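Local coordinates for protein thioredoxin reductase (Streptomyces clavuligerus, PDB 4NTD) that binds FAD and probably catalyses disulfide bond formation in the natural product holomycin, as a flavoenzyme of the thioredoxin reductase family, at residues A45-V48 with L49-R53; L87-G90 with R91-S95. All coordinates share one frame; numbering follows the deposited sequence.

Interaction 1: A45-V48 with L49-R53; sequences AALV and LARAR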
loop_
_atom_site.group_PDB
_atom_site.type_symbol
_atom_site.label_atom_id
_atom_site.label_comp_id
_atom_site.label_asym_id
_atom_site.label_seq_id
_atom_site.Cartn_x
_atom_site.Cartn_y
_atom_site.Cartn_z
ATOM N N ALA A 45 -8.515 -4.710 4.078
ATOM C CA ALA A 45 -9.211 -5.610 3.155
ATOM C C ALA A 45 -10.694 -5.706 3.525
ATOM O O ALA A 45 -11.567 -5.545 2.670
ATOM C CB ALA A 45 -8.569 -6.991 3.153
ATOM N N ALA A 46 -10.969 -5.951 4.803
ATOM C CA ALA A 46 -12.345 -6.062 5.296
ATOM C C ALA A 46 -13.139 -4.765 5.125
ATOM O O ALA A 46 -14.331 -4.802 4.816
ATOM C CB ALA A 46 -12.353 -6.490 6.758
ATOM N N LEU A 47 -12.477 -3.627 5.328
ATOM C CA LEU A 47 -13.125 -2.321 5.202
ATOM C C LEU A 47 -13.691 -2.120 3.796
ATOM O O LEU A 47 -14.862 -1.767 3.634
ATOM C CB LEU A 47 -12.139 -1.199 5.548
ATOM C CG LEU A 47 -12.619 0.249 5.399
ATOM C CD1 LEU A 47 -13.904 0.490 6.176
ATOM C CD2 LEU A 47 -11.533 1.215 5.848
ATOM N N VAL A 48 -12.864 -2.363 2.785
ATOM C CA VAL A 48 -13.280 -2.189 1.391
ATOM C C VAL A 48 -14.337 -3.235 1.005
ATOM O O VAL A 48 -15.321 -2.910 0.337
ATOM C CB VAL A 48 -12.063 -2.224 0.436
ATOM C CG1 VAL A 48 -12.501 -2.207 -1.023
ATOM C CG2 VAL A 48 -11.138 -1.045 0.725
ATOM N N LEU A 49 -14.146 -4.477 1.446
ATOM C CA LEU A 49 -15.094 -5.554 1.136
ATOM C C LEU A 49 -16.472 -5.341 1.768
ATOM O O LEU A 49 -17.493 -5.588 1.123
ATOM C CB LEU A 49 -14.529 -6.915 1.553
ATOM C CG LEU A 49 -13.350 -7.413 0.714
ATOM C CD1 LEU A 49 -12.631 -8.551 1.424
ATOM C CD2 LEU A 49 -13.808 -7.842 -0.674
ATOM N N ALA A 50 -16.502 -4.885 3.020
ATOM C CA ALA A 50 -17.768 -4.596 3.704
ATOM C C ALA A 50 -18.488 -3.410 3.056
ATOM O O ALA A 50 -19.711 -3.423 2.915
ATOM C CB ALA A 50 -17.533 -4.335 5.185
ATOM N N ARG A 51 -17.724 -2.396 2.654
ATOM C CA ARG A 51 -18.277 -1.263 1.906
ATOM C C ARG A 51 -18.824 -1.695 0.537
ATOM O O ARG A 51 -19.722 -1.048 -0.006
ATOM C CB ARG A 51 -17.229 -0.157 1.741
ATOM C CG ARG A 51 -16.995 0.667 3.006
ATOM C CD ARG A 51 -15.937 1.741 2.795
ATOM N NE ARG A 51 -16.187 2.462 1.552
ATOM C CZ ARG A 51 -17.119 3.398 1.383
ATOM N NH1 ARG A 51 -17.886 3.797 2.394
ATOM N NH2 ARG A 51 -17.271 3.958 0.189
ATOM N N ALA A 52 -18.285 -2.789 -0.004
ATOM C CA ALA A 52 -18.792 -3.403 -1.236
ATOM C C ALA A 52 -19.975 -4.357 -0.995
ATOM O O ALA A 52 -20.365 -5.106 -1.896
ATOM C CB ALA A 52 -17.665 -4.124 -1.962
ATOM N N ARG A 53 -20.521 -4.316 0.223
ATOM C CA ARG A 53 -21.702 -5.096 0.607
ATOM C C ARG A 53 -21.469 -6.610 0.558
ATOM O O ARG A 53 -22.411 -7.385 0.394
ATOM C CB ARG A 53 -22.920 -4.703 -0.245
ATOM C CG ARG A 53 -23.146 -3.200 -0.332
ATOM C CD ARG A 53 -24.512 -2.864 -0.906
ATOM N NE ARG A 53 -25.581 -3.067 0.068
ATOM C CZ ARG A 53 -26.876 -3.029 -0.227
ATOM N NH1 ARG A 53 -27.266 -2.803 -1.474
ATOM N NH2 ARG A 53 -27.782 -3.221 0.722
#

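Interaction 2: L87-G90 with R91-S95; sequences LETG and RAEVS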
loop_
_atom_site.group_PDB
_atom_site.type_symbol
_atom_site.label_atom_id
_atom_site.label_comp_id
_atom_site.label_asym_id
_atom_site.label_seq_id
_atom_site.Cartn_x
_atom_site.Cartn_y
_atom_site.Cartn_z
ATOM N N LEU A 87 -5.802 -0.044 15.654
ATOM C CA LEU A 87 -6.626 -1.239 15.532
ATOM C C LEU A 87 -8.034 -1.014 16.091
ATOM O O LEU A 87 -9.005 -1.431 15.472
ATOM C CB LEU A 87 -5.944 -2.438 16.200
ATOM C CG LEU A 87 -4.575 -2.810 15.612
ATOM C CD1 LEU A 87 -3.940 -3.937 16.413
ATOM C CD2 LEU A 87 -4.670 -3.189 14.140
ATOM N N GLU A 88 -8.148 -0.342 17.236
ATOM C CA GLU A 88 -9.463 -0.023 17.806
ATOM C C GLU A 88 -10.298 0.804 16.824
ATOM O O GLU A 88 -11.471 0.509 16.592
ATOM C CB GLU A 88 -9.319 0.726 19.137
ATOM C CG GLU A 88 -10.644 1.060 19.814
ATOM C CD GLU A 88 -10.474 1.657 21.201
ATOM O OE1 GLU A 88 -9.538 1.255 21.924
ATOM O OE2 GLU A 88 -11.291 2.526 21.575
ATOM N N THR A 89 -9.680 1.829 16.246
ATOM C CA THR A 89 -10.356 2.700 15.285
ATOM C C THR A 89 -10.760 1.915 14.033
ATOM O O THR A 89 -11.896 2.025 13.570
ATOM C CB THR A 89 -9.464 3.901 14.901
ATOM O OG1 THR A 89 -9.071 4.602 16.089
ATOM C CG2 THR A 89 -10.201 4.868 13.976
ATOM N N GLY A 90 -9.832 1.121 13.505
ATOM C CA GLY A 90 -10.092 0.285 12.333
ATOM C C GLY A 90 -11.191 -0.744 12.534
ATOM O O GLY A 90 -12.037 -0.929 11.657
ATOM N N ARG A 91 -11.178 -1.417 13.684
ATOM C CA ARG A 91 -12.209 -2.402 14.013
ATOM C C ARG A 91 -13.594 -1.759 14.100
ATOM O O ARG A 91 -14.585 -2.353 13.669
ATOM C CB ARG A 91 -11.882 -3.119 15.327
ATOM C CG ARG A 91 -10.777 -4.159 15.217
ATOM C CD ARG A 91 -10.728 -5.059 16.444
ATOM N NE ARG A 91 -10.609 -4.307 17.692
ATOM C CZ ARG A 91 -9.453 -3.959 18.248
ATOM N NH1 ARG A 91 -8.308 -4.294 17.669
ATOM N NH2 ARG A 91 -9.438 -3.279 19.387
ATOM N N ALA A 92 -13.656 -0.549 14.654
ATOM C CA ALA A 92 -14.915 0.198 14.753
ATOM C C ALA A 92 -15.460 0.567 13.372
ATOM O O ALA A 92 -16.659 0.446 13.126
ATOM C CB ALA A 92 -14.734 1.447 15.604
ATOM N N GLU A 93 -14.577 1.000 12.470
ATOM C CA GLU A 93 -14.970 1.297 11.087
ATOM C C GLU A 93 -15.545 0.054 10.419
ATOM O O GLU A 93 -16.641 0.086 9.858
ATOM C CB GLU A 93 -13.772 1.800 10.271
ATOM C CG GLU A 93 -13.279 3.185 10.659
ATOM C CD GLU A 93 -11.992 3.590 9.958
ATOM O OE1 GLU A 93 -11.241 2.706 9.481
ATOM O OE2 GLU A 93 -11.717 4.805 9.893
ATOM N N VAL A 94 -14.803 -1.044 10.505
ATOM C CA VAL A 94 -15.169 -2.294 9.842
ATOM C C VAL A 94 -16.478 -2.877 10.395
ATOM O O VAL A 94 -17.350 -3.286 9.624
ATOM C CB VAL A 94 -14.008 -3.315 9.932
ATOM C CG1 VAL A 94 -14.447 -4.704 9.504
ATOM C CG2 VAL A 94 -12.840 -2.854 9.070
ATOM N N SER A 95 -16.623 -2.903 11.718
ATOM C CA SER A 95 -17.843 -3.424 12.341
ATOM C C SER A 95 -19.057 -2.529 12.051
ATOM O O SER A 95 -20.183 -3.020 11.951
ATOM C CB SER A 95 -17.651 -3.616 13.850
ATOM O OG SER A 95 -17.480 -2.378 14.509
#

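Interaction 1: A45-V48 with L49-R53
Leu-47 and Arg-51, one helical turn apart, lie alongside each other and leave the helix in the same direction. Their closest approach is 4.1 Å, from CD1 of Leu-47 to the CD methylene of Arg-51. The arginine's CG stands beside its own backbone N (chi1 -76°), which lays CG against the Leu-47 carbonyl, 3.3 Å from Leu-47 O. That same oxygen accepts the Arg-51 amide at 3.1 Å. Beyond CD the chain bends at chi3, and the guanidinium goes to the second subunit, where NH1 forms a salt bridge with Glu-169 and NH2 bonds to Tyr-164 O. Leu-49 repeats the pattern on another side of the helix: its CG, 3.2 Å from Ala-45 O, lies against the carbonyl that takes the Leu-49 amide. From there Leu-49 packs on Val-56 and on Ala-316 and Leu-319 of helix 305-338. Val-48 also meets that helix and touches Tyr-164 of the second subunit. Past Ala-52, Arg-53 has a positive phi (64°); its N bonds to Ala-50 O at 2.9 Å and Arg-54 N to Leu-49 O, a Schellman motif ending the helix of the Rossmann-type beta-alpha-beta unit 31-36, 40-51, 56-60.

Interaction 2: L87-G90 with R91-S95
Leu-87 O receives the Arg-91 amide at 2.8 Å with an N-H...O angle of 164°, the shortest polar bond between 87-90 and 91-95. The Arg-91 side chain then folds back over that turn. Its CG sits beside the backbone N (chi1 -75°), 3.3 Å from Leu-87 O, and the bend at chi3 brings one guanidinium face over Leu-87 O and Glu-88 CA. In this conformer, one of two modelled, NH1 ends 3.3 Å from Leu-87 CB; the Glu-88 carboxylate stays apart, OE1 being 5.2 Å from Arg-91 NH2. Helix 83-96 links strands 56-60 and 100-103 as a crossover of the Rossmann-type FAD domain, and Arg-91 and Val-94 both reach Phe-101 on the latter strand. Glu-93 runs back along the helix with CG 3.4 Å from Thr-89 O, the acceptor of its own amide at 3.1 Å. Its carboxylate is gripped by the second subunit, OE1 by the Ser-77 amide and OE2 by that of Asp-79. With an alanine in place of Glu-93, those two amides would probably lose their acceptors and the subunit interface its carboxylate anchor. Thr-89 OG1 turns to Ala-85 O, while Val-94 CG2 rests 3.3 Å from Gly-90 O.

Interactions 1 and 2 sit on neighbouring helices, 40-51 and 83-96, with centres 12 Å apart. They meet through Val-94, whose CG1 lies 3.9 Å from Ala-46 CB and whose CG2 is 3.8 Å from Leu-47 N; beside it, Leu-47 CD2 packs 3.9 Å from Glu-93 OE1. Both helices also face the second subunit, so this seam continues into the dimer interface. The cofactor lies near both: the side chains of Ala-45 and Leu-87 are about 9 Å and 6 Å from the FAD. Val-48 in interaction 1 comes within about 8 Å of a bound glutathione, and in interaction 2 Arg-91 is about 6 Å, side chain to side chain, from the FAD-binding Asp-60.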